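Glutathione S-transferase enzyme with thioredoxin-like domain (Xenorhabdus nematophila, PDB 4L8E) binds two glutathione molecules per subunit and probably uses the glutathione thiol in conjugation or thiol-exchange reactions, as in other glutathione transferases. Local coordinates at residues N76-I82 / I96-I102; N38-L44 / I191-W196; W130-F135 / L167-L171. All blocks are in the same frame, centred on the assembly; numbering follows the deposited sequence.

Contact 1. Residues N76-I82 / I96-I102; sequences NNKIPAI and IFESGAI. With GSH (glutathione), chain C.
Part of the glutathione site of the thioredoxin-like domain lies here, where the cis-proline loop meets the edge hairpin and the start of the next helix. In the antiparallel hairpin, Ile82 and Ile96 form a hydrogen-bonded pair. Ile82 N donates a hydrogen bond to Ile96 O at 2.9 Å, and Ile96 N donates one to Ile82 O. The two isoleucines lie side by side, their CD1 atoms 4.0 Å apart. Ile102 passes Ile82 the other way and puts its CD1 3.7 Å from Pro80 O. The cis peptide before Pro80 turns the backbone of Ile79 to the chain C glutathione, as in other GSTs: Ile79 N donates to its O2, and Ile79 O accepts from its N2. Ser99 N donates to its O11 at 2.8 Å and Ser99 OG to its O12 at 2.5 Å, while Glu98, at the N-cap position, accepts from N1 through OE1. One water joins Pro80 O, Glu98 N and O11; a second bridges Asn76 ND2 to Glu98 OE2. Asn76 OD1 is held by Arg166 of the second subunit. Pro80 and Ile82 pack on Leu31 of strand 30-33, Ile102 on Ile42 of helix 37-49, and Phe97 meets Trp127 of the second subunit edge-to-face.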
loop_
_atom_site.group_PDB
_atom_site.type_symbol
_atom_site.label_atom_id
_atom_site.label_comp_id
_atom_site.label_asym_id
_atom_site.label_seq_id
_atom_site.Cartn_x
_atom_site.Cartn_y
_atom_site.Cartn_z
ATOM N N ASN A 76 -5.326 -13.048 -3.869
ATOM C CA ASN A 76 -4.781 -12.845 -2.531
ATOM C C ASN A 76 -5.763 -13.202 -1.415
ATOM O O ASN A 76 -5.462 -13.011 -0.250
ATOM C CB ASN A 76 -4.329 -11.384 -2.389
ATOM C CG ASN A 76 -3.531 -11.130 -1.125
ATOM O OD1 ASN A 76 -2.576 -11.843 -0.785
ATOM N ND2 ASN A 76 -3.934 -10.077 -0.408
ATOM N N ASN A 77 -6.946 -13.714 -1.772
ATOM C CA ASN A 77 -7.919 -14.214 -0.790
ATOM C C ASN A 77 -8.496 -13.177 0.173
ATOM O O ASN A 77 -8.913 -13.501 1.293
ATOM C CB ASN A 77 -7.463 -15.515 -0.065
ATOM C CG ASN A 77 -6.394 -15.312 1.010
ATOM O OD1 ASN A 77 -6.641 -14.782 2.122
ATOM N ND2 ASN A 77 -5.252 -15.866 0.750
ATOM N N LYS A 78 -8.555 -11.922 -0.282
ATOM C CA LYS A 78 -9.089 -10.844 0.539
ATOM C C LYS A 78 -10.087 -9.980 -0.190
ATOM O O LYS A 78 -10.009 -9.790 -1.399
ATOM C CB LYS A 78 -7.966 -9.967 1.107
ATOM C CG LYS A 78 -7.010 -10.718 2.005
ATOM C CD LYS A 78 -5.957 -9.838 2.616
ATOM C CE LYS A 78 -4.873 -10.668 3.243
ATOM N NZ LYS A 78 -5.301 -11.160 4.556
ATOM N N ILE A 79 -11.062 -9.475 0.562
ATOM C CA ILE A 79 -11.962 -8.458 0.060
ATOM C C ILE A 79 -11.347 -7.095 0.438
ATOM O O ILE A 79 -10.559 -7.009 1.372
ATOM C CB ILE A 79 -13.390 -8.616 0.632
ATOM C CG1 ILE A 79 -13.438 -8.413 2.149
ATOM C CG2 ILE A 79 -13.986 -9.973 0.231
ATOM C CD1 ILE A 79 -13.590 -6.957 2.611
ATOM N N PRO A 80 -11.738 -6.014 -0.262
ATOM C CA PRO A 80 -12.683 -5.971 -1.388
ATOM C C PRO A 80 -12.058 -6.372 -2.705
ATOM O O PRO A 80 -10.829 -6.382 -2.844
ATOM C CB PRO A 80 -13.071 -4.501 -1.448
ATOM C CG PRO A 80 -11.839 -3.791 -0.964
ATOM C CD PRO A 80 -11.309 -4.664 0.143
ATOM N N ALA A 81 -12.923 -6.731 -3.646
ATOM C CA ALA A 81 -12.554 -6.897 -5.031
ATOM C C ALA A 81 -13.752 -6.430 -5.809
ATOM O O ALA A 81 -14.865 -6.438 -5.273
ATOM C CB ALA A 81 -12.244 -8.376 -5.341
ATOM N N ILE A 82 -13.522 -5.962 -7.032
ATOM C CA ILE A 82 -14.625 -5.641 -7.934
ATOM C C ILE A 82 -14.442 -6.307 -9.270
ATOM O O ILE A 82 -13.346 -6.711 -9.650
ATOM C CB ILE A 82 -14.833 -4.123 -8.186
ATOM C CG1 ILE A 82 -13.645 -3.518 -8.924
ATOM C CG2 ILE A 82 -15.150 -3.396 -6.901
ATOM C CD1 ILE A 82 -13.936 -2.119 -9.512
ATOM N N ILE A 96 -10.521 -6.494 -10.223
ATOM C CA ILE A 96 -9.491 -5.800 -9.426
ATOM C C ILE A 96 -9.592 -6.146 -7.957
ATOM O O ILE A 96 -10.678 -6.060 -7.367
ATOM C CB ILE A 96 -9.619 -4.281 -9.540
ATOM C CG1 ILE A 96 -9.923 -3.844 -10.975
ATOM C CG2 ILE A 96 -8.364 -3.580 -8.983
ATOM C CD1 ILE A 96 -10.224 -2.322 -11.086
ATOM N N PHE A 97 -8.470 -6.540 -7.349
ATOM C CA PHE A 97 -8.391 -6.597 -5.897
ATOM C C PHE A 97 -7.417 -5.518 -5.403
ATOM O O PHE A 97 -6.742 -4.875 -6.216
ATOM C CB PHE A 97 -8.022 -8.005 -5.381
ATOM C CG PHE A 97 -6.635 -8.441 -5.688
ATOM C CD1 PHE A 97 -6.334 -9.050 -6.892
ATOM C CD2 PHE A 97 -5.612 -8.273 -4.760
ATOM C CE1 PHE A 97 -5.050 -9.451 -7.196
ATOM C CE2 PHE A 97 -4.323 -8.666 -5.066
ATOM C CZ PHE A 97 -4.030 -9.259 -6.281
ATOM N N GLU A 98 -7.374 -5.338 -4.076
ATOM C CA GLU A 98 -6.671 -4.261 -3.369
ATOM C C GLU A 98 -7.490 -2.981 -3.364
ATOM O O GLU A 98 -7.709 -2.353 -4.391
ATOM C CB GLU A 98 -5.243 -3.981 -3.885
ATOM C CG GLU A 98 -4.254 -5.064 -3.551
ATOM C CD GLU A 98 -4.008 -5.227 -2.044
ATOM O OE1 GLU A 98 -3.993 -4.214 -1.306
ATOM O OE2 GLU A 98 -3.778 -6.375 -1.615
ATOM N N SER A 99 -7.927 -2.590 -2.173
ATOM C CA SER A 99 -8.762 -1.406 -2.029
ATOM C C SER A 99 -8.135 -0.169 -2.649
ATOM O O SER A 99 -8.828 0.616 -3.258
ATOM C CB SER A 99 -9.127 -1.144 -0.566
ATOM O OG SER A 99 -8.007 -0.869 0.257
ATOM N N GLY A 100 -6.813 -0.016 -2.519
ATOM C CA GLY A 100 -6.123 1.134 -3.106
ATOM C C GLY A 100 -6.204 1.177 -4.617
ATOM O O GLY A 100 -6.466 2.247 -5.203
ATOM N N ALA A 101 -5.997 0.024 -5.263
ATOM C CA ALA A 101 -6.111 -0.100 -6.691
ATOM C C ALA A 101 -7.544 0.138 -7.173
ATOM O O ALA A 101 -7.752 0.715 -8.241
ATOM C CB ALA A 101 -5.645 -1.469 -7.154
ATOM N N ILE A 102 -8.515 -0.351 -6.414
ATOM C CA ILE A 102 -9.927 -0.162 -6.766
ATOM C C ILE A 102 -10.299 1.300 -6.679
ATOM O O ILE A 102 -10.950 1.840 -7.570
ATOM C CB ILE A 102 -10.828 -0.979 -5.834
ATOM C CG1 ILE A 102 -10.544 -2.466 -6.039
ATOM C CG2 ILE A 102 -12.308 -0.658 -6.077
ATOM C CD1 ILE A 102 -11.158 -3.355 -4.958
HETATM N N1 GSH C . -4.438 -4.535 1.438
HETATM C CA1 GSH C . -5.792 -5.064 1.305
HETATM C C1 GSH C . -6.701 -3.996 0.758
HETATM O O11 GSH C . -7.713 -4.312 0.051
HETATM O O12 GSH C . -6.454 -2.758 0.968
HETATM C CB1 GSH C . -6.286 -5.568 2.632
HETATM C CG1 GSH C . -7.629 -6.272 2.529
HETATM C CD1 GSH C . -7.964 -7.021 3.802
HETATM O OE1 GSH C . -7.222 -7.069 4.770
HETATM N N2 GSH C . -9.206 -7.720 3.795
HETATM C CA2 GSH C . -9.672 -8.471 4.900
HETATM C C2 GSH C . -9.921 -9.875 4.408
HETATM O O2 GSH C . -10.528 -10.154 3.350
HETATM C CB2 GSH C . -10.955 -7.955 5.463
HETATM S SG2 GSH C . -10.797 -6.255 5.938
HETATM N N3 GSH C . -9.390 -10.932 5.203
HETATM C CA3 GSH C . -9.618 -12.294 4.768
HETATM C C3 GSH C . -8.460 -13.154 5.126
HETATM O O31 GSH C . -8.612 -14.395 5.025
HETATM O O32 GSH C . -7.364 -12.638 5.504
HETATM O O HOH W 1 -5.922 -8.096 -1.311
HETATM O O HOH W 2 -8.343 -6.543 -1.512
#

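Contact 2. Residues N38-L44 / I191-W196; sequences NGYKITL and IAVYPW. With GSH (glutathione), chain B; GSH (glutathione), chain C.
Lys41 and Leu44 of helix 37-49 bury the most surface against helix 188-197, followed by Ile191 and Pro195. The short helical segments run at 134° to each other, with their axes 8.2 Å apart at the closest point. Lys41 is extended beyond CG, and its chain lies along the turn of Ala192. Its CE comes 3.2 Å from Ala192 O, a buried carbonyl with no hydrogen-bond partner in the model. The ammonium group goes on to polar company: NZ binds Asn38 OD1 at 2.9 Å, and also Gln131 and Ser99. These bonds probably help to hold the buried charge. Leu44 meets Pro195 tip to tip, CD1 to CG at 3.8 Å, and its CB rests on Ile191 CG2. That same methyl presses close to Lys41 O. Pro195 CB also touches Tyr40 CB.

Asn38 joins this packing to the ligands. Trp196 NE1 donates to Asn38 OD1 at 3.0 Å in a nearly straight bond of 169°. The oxygen lies in the indole plane, but the donor stands above the amide plane. Lys41 NZ comes from the opposite face, so two donors grip OD1 and leave ND2 turned to glutathione. ND2 donates to O31 of the chain B glutathione at 2.8 Å and lies near the sulfur of the chain C glutathione. The indole of Trp196 also touches the chain B molecule, with CH2 3.6 Å from its CB2.

The contact ties the thioredoxin-like domain to the helical domain. Strand 30-33 backs helix 37-49, helix 224-230 packs on Leu44 and Pro195, and Gln131 of helix 118-145 lies against Ala192 and Trp196.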
loop_
_atom_site.group_PDB
_atom_site.type_symbol
_atom_site.label_atom_id
_atom_site.label_comp_id
_atom_site.label_asym_id
_atom_site.label_seq_id
_atom_site.Cartn_x
_atom_site.Cartn_y
_atom_site.Cartn_z
ATOM N N ASN A 38 -11.859 -2.221 5.152
ATOM C CA ASN A 38 -11.477 -2.225 3.758
ATOM C C ASN A 38 -12.669 -2.334 2.812
ATOM O O ASN A 38 -12.625 -1.792 1.724
ATOM C CB ASN A 38 -10.430 -3.277 3.509
ATOM C CG ASN A 38 -9.162 -2.981 4.281
ATOM O OD1 ASN A 38 -8.673 -1.834 4.280
ATOM N ND2 ASN A 38 -8.644 -3.976 4.950
ATOM N N GLY A 39 -13.724 -3.032 3.237
ATOM C CA GLY A 39 -14.946 -3.066 2.464
ATOM C C GLY A 39 -15.641 -1.715 2.411
ATOM O O GLY A 39 -16.139 -1.283 1.358
ATOM N N TYR A 40 -15.671 -1.020 3.542
ATOM C CA TYR A 40 -16.357 0.270 3.628
ATOM C C TYR A 40 -15.661 1.338 2.789
ATOM O O TYR A 40 -16.301 2.263 2.308
ATOM C CB TYR A 40 -16.450 0.768 5.061
ATOM C CG TYR A 40 -17.517 0.079 5.878
ATOM C CD1 TYR A 40 -18.865 0.197 5.546
ATOM C CD2 TYR A 40 -17.180 -0.672 6.978
ATOM C CE1 TYR A 40 -19.828 -0.441 6.314
ATOM C CE2 TYR A 40 -18.133 -1.318 7.725
ATOM C CZ TYR A 40 -19.446 -1.190 7.397
ATOM O OH TYR A 40 -20.374 -1.846 8.184
ATOM N N LYS A 41 -14.357 1.210 2.573
ATOM C CA LYS A 41 -13.691 2.164 1.693
ATOM C C LYS A 41 -14.409 2.242 0.354
ATOM O O LYS A 41 -14.568 3.319 -0.213
ATOM C CB LYS A 41 -12.240 1.775 1.416
ATOM C CG LYS A 41 -11.318 1.771 2.611
ATOM C CD LYS A 41 -9.962 1.247 2.162
ATOM C CE LYS A 41 -8.965 1.115 3.293
ATOM N NZ LYS A 41 -7.685 0.478 2.800
ATOM N N ILE A 42 -14.793 1.086 -0.169
ATOM C CA ILE A 42 -15.323 1.027 -1.513
ATOM C C ILE A 42 -16.787 1.447 -1.541
ATOM O O ILE A 42 -17.215 2.174 -2.445
ATOM C CB ILE A 42 -15.115 -0.342 -2.173
ATOM C CG1 ILE A 42 -13.654 -0.803 -1.989
ATOM C CG2 ILE A 42 -15.502 -0.258 -3.632
ATOM C CD1 ILE A 42 -12.574 0.212 -2.468
ATOM N N THR A 43 -17.568 1.006 -0.571
ATOM C CA THR A 43 -18.966 1.477 -0.526
ATOM C C THR A 43 -19.057 2.978 -0.231
ATOM O O THR A 43 -19.942 3.646 -0.736
ATOM C CB THR A 43 -19.838 0.678 0.442
ATOM O OG1 THR A 43 -19.263 0.733 1.744
ATOM C CG2 THR A 43 -19.964 -0.766 -0.026
ATOM N N LEU A 44 -18.131 3.525 0.547
ATOM C CA LEU A 44 -18.071 4.987 0.694
ATOM C C LEU A 44 -17.915 5.668 -0.663
ATOM O O LEU A 44 -18.665 6.610 -0.974
ATOM C CB LEU A 44 -16.919 5.420 1.617
ATOM C CG LEU A 44 -17.096 5.205 3.119
ATOM C CD1 LEU A 44 -15.768 5.529 3.845
ATOM C CD2 LEU A 44 -18.239 6.031 3.739
ATOM N N ILE A 191 -11.109 8.797 2.077
ATOM C CA ILE A 191 -11.992 7.630 2.026
ATOM C C ILE A 191 -11.238 6.378 2.485
ATOM O O ILE A 191 -11.803 5.529 3.188
ATOM C CB ILE A 191 -12.575 7.448 0.605
ATOM C CG1 ILE A 191 -13.528 8.603 0.266
ATOM C CG2 ILE A 191 -13.163 6.058 0.449
ATOM C CD1 ILE A 191 -13.888 8.677 -1.210
ATOM N N ALA A 192 -9.967 6.263 2.112
ATOM C CA ALA A 192 -9.163 5.119 2.515
ATOM C C ALA A 192 -8.892 5.105 4.030
ATOM O O ALA A 192 -8.908 4.034 4.666
ATOM C CB ALA A 192 -7.852 5.088 1.744
ATOM N N VAL A 193 -8.647 6.270 4.600
ATOM C CA VAL A 193 -8.273 6.388 6.010
ATOM C C VAL A 193 -9.479 6.288 6.945
ATOM O O VAL A 193 -9.419 5.664 8.013
ATOM C CB VAL A 193 -7.509 7.689 6.269
ATOM C CG1 VAL A 193 -7.212 7.903 7.757
ATOM C CG2 VAL A 193 -6.160 7.654 5.508
ATOM N N TYR A 194 -10.589 6.878 6.552
ATOM C CA TYR A 194 -11.708 6.986 7.472
ATOM C C TYR A 194 -12.173 5.679 8.130
ATOM O O TYR A 194 -12.384 5.634 9.325
ATOM C CB TYR A 194 -12.895 7.731 6.831
ATOM C CG TYR A 194 -14.096 7.820 7.722
ATOM C CD1 TYR A 194 -14.210 8.823 8.686
ATOM C CD2 TYR A 194 -15.115 6.896 7.635
ATOM C CE1 TYR A 194 -15.303 8.917 9.518
ATOM C CE2 TYR A 194 -16.224 6.978 8.475
ATOM C CZ TYR A 194 -16.315 7.985 9.406
ATOM O OH TYR A 194 -17.420 8.050 10.206
ATOM N N PRO A 195 -12.369 4.608 7.352
ATOM C CA PRO A 195 -12.914 3.404 7.989
ATOM C C PRO A 195 -11.987 2.802 9.032
ATOM O O PRO A 195 -12.490 2.117 9.940
ATOM C CB PRO A 195 -13.104 2.449 6.801
ATOM C CG PRO A 195 -13.249 3.364 5.616
ATOM C CD PRO A 195 -12.306 4.483 5.892
ATOM N N TRP A 196 -10.697 3.080 8.919
ATOM C CA TRP A 196 -9.715 2.642 9.902
ATOM C C TRP A 196 -9.662 3.578 11.103
ATOM O O TRP A 196 -9.669 3.135 12.243
ATOM C CB TRP A 196 -8.336 2.511 9.247
ATOM C CG TRP A 196 -8.193 1.195 8.521
ATOM C CD1 TRP A 196 -8.349 0.958 7.171
ATOM C CD2 TRP A 196 -7.940 -0.075 9.121
ATOM N NE1 TRP A 196 -8.179 -0.385 6.912
ATOM C CE2 TRP A 196 -7.925 -1.036 8.088
ATOM C CE3 TRP A 196 -7.722 -0.498 10.438
ATOM C CZ2 TRP A 196 -7.708 -2.382 8.336
ATOM C CZ3 TRP A 196 -7.521 -1.817 10.673
ATOM C CH2 TRP A 196 -7.483 -2.753 9.626
HETATM N N1 GSH B . -5.993 -13.211 8.297
HETATM C CA1 GSH B . -6.230 -11.933 8.856
HETATM C C1 GSH B . -5.399 -11.780 10.099
HETATM O O11 GSH B . -5.042 -12.807 10.757
HETATM O O12 GSH B . -5.073 -10.618 10.500
HETATM C CB1 GSH B . -7.664 -11.822 9.205
HETATM C CG1 GSH B . -8.027 -10.489 9.829
HETATM C CD1 GSH B . -8.122 -9.390 8.790
HETATM O OE1 GSH B . -8.352 -9.646 7.629
HETATM N N2 GSH B . -7.913 -8.024 9.231
HETATM C CA2 GSH B . -7.994 -6.937 8.312
HETATM C C2 GSH B . -6.629 -6.266 8.273
HETATM O O2 GSH B . -5.875 -6.196 9.256
HETATM C CB2 GSH B . -9.006 -5.935 8.730
HETATM S SG2 GSH B . -10.667 -6.619 8.622
HETATM N N3 GSH B . -6.176 -5.716 7.042
HETATM C CA3 GSH B . -4.877 -5.088 7.011
HETATM C C3 GSH B . -4.865 -4.042 5.970
HETATM O O31 GSH B . -5.935 -3.456 5.665
HETATM O O32 GSH B . -3.768 -3.767 5.404
HETATM N N1 GSH C . -4.438 -4.535 1.438
HETATM C CA1 GSH C . -5.792 -5.064 1.305
HETATM C C1 GSH C . -6.701 -3.996 0.758
HETATM O O11 GSH C . -7.713 -4.312 0.051
HETATM O O12 GSH C . -6.454 -2.758 0.968
HETATM C CB1 GSH C . -6.286 -5.568 2.632
HETATM C CG1 GSH C . -7.629 -6.272 2.529
HETATM C CD1 GSH C . -7.964 -7.021 3.802
HETATM O OE1 GSH C . -7.222 -7.069 4.770
HETATM N N2 GSH C . -9.206 -7.720 3.795
HETATM C CA2 GSH C . -9.672 -8.471 4.900
HETATM C C2 GSH C . -9.921 -9.875 4.408
HETATM O O2 GSH C . -10.528 -10.154 3.350
HETATM C CB2 GSH C . -10.955 -7.955 5.463
HETATM S SG2 GSH C . -10.797 -6.255 5.938
HETATM N N3 GSH C . -9.390 -10.932 5.203
HETATM C CA3 GSH C . -9.618 -12.294 4.768
HETATM C C3 GSH C . -8.460 -13.154 5.126
HETATM O O31 GSH C . -8.612 -14.395 5.025
HETATM O O32 GSH C . -7.364 -12.638 5.504
#

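Contact 3. Residues W130-F135 / L167-L171; sequences WQVAGF and LYKVL
Trp130 O is gripped by two backbone donors, Gly134 N at 2.9 Å and Phe135 N at 3.3 Å, where helix 118-145 widens into a pi-type turn. Segments 130-135 and 167-171 run nearly antiparallel, at 155°, and no hydrogen bond crosses between them. The segment axes are 11.8 Å apart at closest approach, and Trp130, Phe135 and Leu167 fill the distance. In Trp130, CG lies anti to the backbone N (chi1 170°), and the indole extends toward the other helix. Its CZ2 touches Leu167 CD2 at 3.8 Å. Leu167 O lies near the ring plane at the indole edge, and Leu171 CB meets CH2. Val170 CG1 lies near NE1, which makes a weak hydrogen bond to Asn76 OD1 of the second subunit. On one face of the indole sits Phe135 CB, within the same helix.

Phe135 brings CD1 to Leu167 CB at 3.9 Å, the methylene being at the edge of its ring. Leu167 touches both aromatics, and its other methyl, CD1, approaches Gly134 O. The CZ of Phe135 lies over one face of Tyr168, 3.8 Å from Tyr168 CZ. The two planes stand at 56°. Tyr168 OH binds Gln203, which anchors the far end of that ring.

Contacts across the pair are almost wholly apolar, so these two segments are held by burial of apolar side chains.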
loop_
_atom_site.group_PDB
_atom_site.type_symbol
_atom_site.label_atom_id
_atom_site.label_comp_id
_atom_site.label_asym_id
_atom_site.label_seq_id
_atom_site.Cartn_x
_atom_site.Cartn_y
_atom_site.Cartn_z
ATOM N N TRP A 130 0.167 5.828 1.756
ATOM C CA TRP A 130 0.524 5.813 3.180
ATOM C C TRP A 130 -0.518 5.001 3.963
ATOM O O TRP A 130 -0.166 4.187 4.829
ATOM C CB TRP A 130 0.603 7.213 3.758
ATOM C CG TRP A 130 0.731 7.294 5.245
ATOM C CD1 TRP A 130 1.868 7.185 5.978
ATOM C CD2 TRP A 130 -0.335 7.477 6.182
ATOM N NE1 TRP A 130 1.592 7.314 7.317
ATOM C CE2 TRP A 130 0.241 7.513 7.465
ATOM C CE3 TRP A 130 -1.704 7.665 6.055
ATOM C CZ2 TRP A 130 -0.519 7.697 8.622
ATOM C CZ3 TRP A 130 -2.460 7.849 7.210
ATOM C CH2 TRP A 130 -1.871 7.861 8.468
ATOM N N GLN A 131 -1.781 5.177 3.594
ATOM C CA GLN A 131 -2.868 4.414 4.246
ATOM C C GLN A 131 -2.740 2.922 3.984
ATOM O O GLN A 131 -2.807 2.121 4.928
ATOM C CB GLN A 131 -4.259 4.895 3.812
ATOM C CG GLN A 131 -5.385 4.299 4.623
ATOM C CD GLN A 131 -5.696 2.865 4.261
ATOM O OE1 GLN A 131 -5.793 2.531 3.090
ATOM N NE2 GLN A 131 -5.884 2.006 5.287
ATOM N N VAL A 132 -2.590 2.522 2.712
ATOM C CA VAL A 132 -2.640 1.098 2.403
ATOM C C VAL A 132 -1.382 0.366 2.877
ATOM O O VAL A 132 -1.428 -0.828 3.138
ATOM C CB VAL A 132 -2.905 0.813 0.917
ATOM C CG1 VAL A 132 -4.269 1.396 0.480
ATOM C CG2 VAL A 132 -1.804 1.311 0.053
ATOM N N ALA A 133 -0.272 1.096 2.992
ATOM C CA ALA A 133 1.017 0.504 3.335
ATOM C C ALA A 133 1.356 0.557 4.811
ATOM O O ALA A 133 2.186 -0.239 5.303
ATOM C CB ALA A 133 2.146 1.177 2.511
ATOM N N GLY A 134 0.764 1.511 5.522
ATOM C CA GLY A 134 1.101 1.716 6.925
ATOM C C GLY A 134 -0.114 1.757 7.845
ATOM O O GLY A 134 -0.202 0.960 8.779
ATOM N N PHE A 135 -1.051 2.667 7.602
ATOM C CA PHE A 135 -2.160 2.868 8.532
ATOM C C PHE A 135 -3.008 1.578 8.674
ATOM O O PHE A 135 -3.243 1.056 9.774
ATOM C CB PHE A 135 -2.983 4.076 8.062
ATOM C CG PHE A 135 -3.886 4.679 9.131
ATOM C CD1 PHE A 135 -3.330 5.315 10.222
ATOM C CD2 PHE A 135 -5.280 4.621 9.024
ATOM C CE1 PHE A 135 -4.120 5.887 11.195
ATOM C CE2 PHE A 135 -6.080 5.205 9.996
ATOM C CZ PHE A 135 -5.492 5.842 11.089
ATOM N N LEU A 167 1.332 6.601 14.002
ATOM C CA LEU A 167 0.485 6.799 12.828
ATOM C C LEU A 167 -0.587 7.859 13.031
ATOM O O LEU A 167 -0.809 8.715 12.142
ATOM C CB LEU A 167 -0.143 5.459 12.438
ATOM C CG LEU A 167 0.861 4.496 11.812
ATOM C CD1 LEU A 167 0.316 3.080 11.864
ATOM C CD2 LEU A 167 1.196 4.868 10.389
ATOM N N TYR A 168 -1.254 7.832 14.188
ATOM C CA TYR A 168 -2.250 8.856 14.486
ATOM C C TYR A 168 -1.596 10.234 14.607
ATOM O O TYR A 168 -2.172 11.245 14.234
ATOM C CB TYR A 168 -3.077 8.507 15.735
ATOM C CG TYR A 168 -4.294 7.642 15.404
ATOM C CD1 TYR A 168 -4.190 6.257 15.325
ATOM C CD2 TYR A 168 -5.536 8.213 15.153
ATOM C CE1 TYR A 168 -5.275 5.469 15.011
ATOM C CE2 TYR A 168 -6.629 7.428 14.847
ATOM C CZ TYR A 168 -6.496 6.063 14.775
ATOM O OH TYR A 168 -7.599 5.319 14.464
ATOM N N LYS A 169 -0.373 10.261 15.110
ATOM C CA LYS A 169 0.364 11.520 15.234
ATOM C C LYS A 169 0.710 12.082 13.847
ATOM O O LYS A 169 0.542 13.277 13.598
ATOM C CB LYS A 169 1.627 11.323 16.060
ATOM C CG LYS A 169 2.466 12.570 16.178
ATOM C CD LYS A 169 3.768 12.282 16.937
ATOM C CE LYS A 169 4.470 13.565 17.342
ATOM N NZ LYS A 169 5.849 13.299 17.836
ATOM N N VAL A 170 1.139 11.216 12.938
ATOM C CA VAL A 170 1.404 11.623 11.556
ATOM C C VAL A 170 0.113 12.178 10.939
ATOM O O VAL A 170 0.112 13.229 10.288
ATOM C CB VAL A 170 1.962 10.439 10.741
ATOM C CG1 VAL A 170 1.935 10.733 9.235
ATOM C CG2 VAL A 170 3.408 10.110 11.179
ATOM N N LEU A 171 -0.969 11.434 11.106
ATOM C CA LEU A 171 -2.251 11.850 10.556
ATOM C C LEU A 171 -2.675 13.205 11.123
ATOM O O LEU A 171 -3.072 14.132 10.381
ATOM C CB LEU A 171 -3.294 10.767 10.844
ATOM C CG LEU A 171 -4.717 11.004 10.332
ATOM C CD1 LEU A 171 -4.694 11.080 8.828
ATOM C CD2 LEU A 171 -5.652 9.930 10.829
#

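From the N terminus, helix 37-49 comes first and is met by segment 191-196, well over a hundred residues later, so contact 2 closes the widest loop. Contacts 1 and 3 both lie within that loop, one after the other. Contact 1 closes the edge hairpin and leads into helix 99-110. Contact 3 then pairs helices 118-145 and 154-175 of the helical domain. Contact 2 joins the two domains, and its Lys41 reaches into both other contacts. Gly100 of contact 1 packs on Val132 of the 130-135 segment. Contacts 1 and 2 share one glutathione, and contacts 1 and 3 both reach the second subunit.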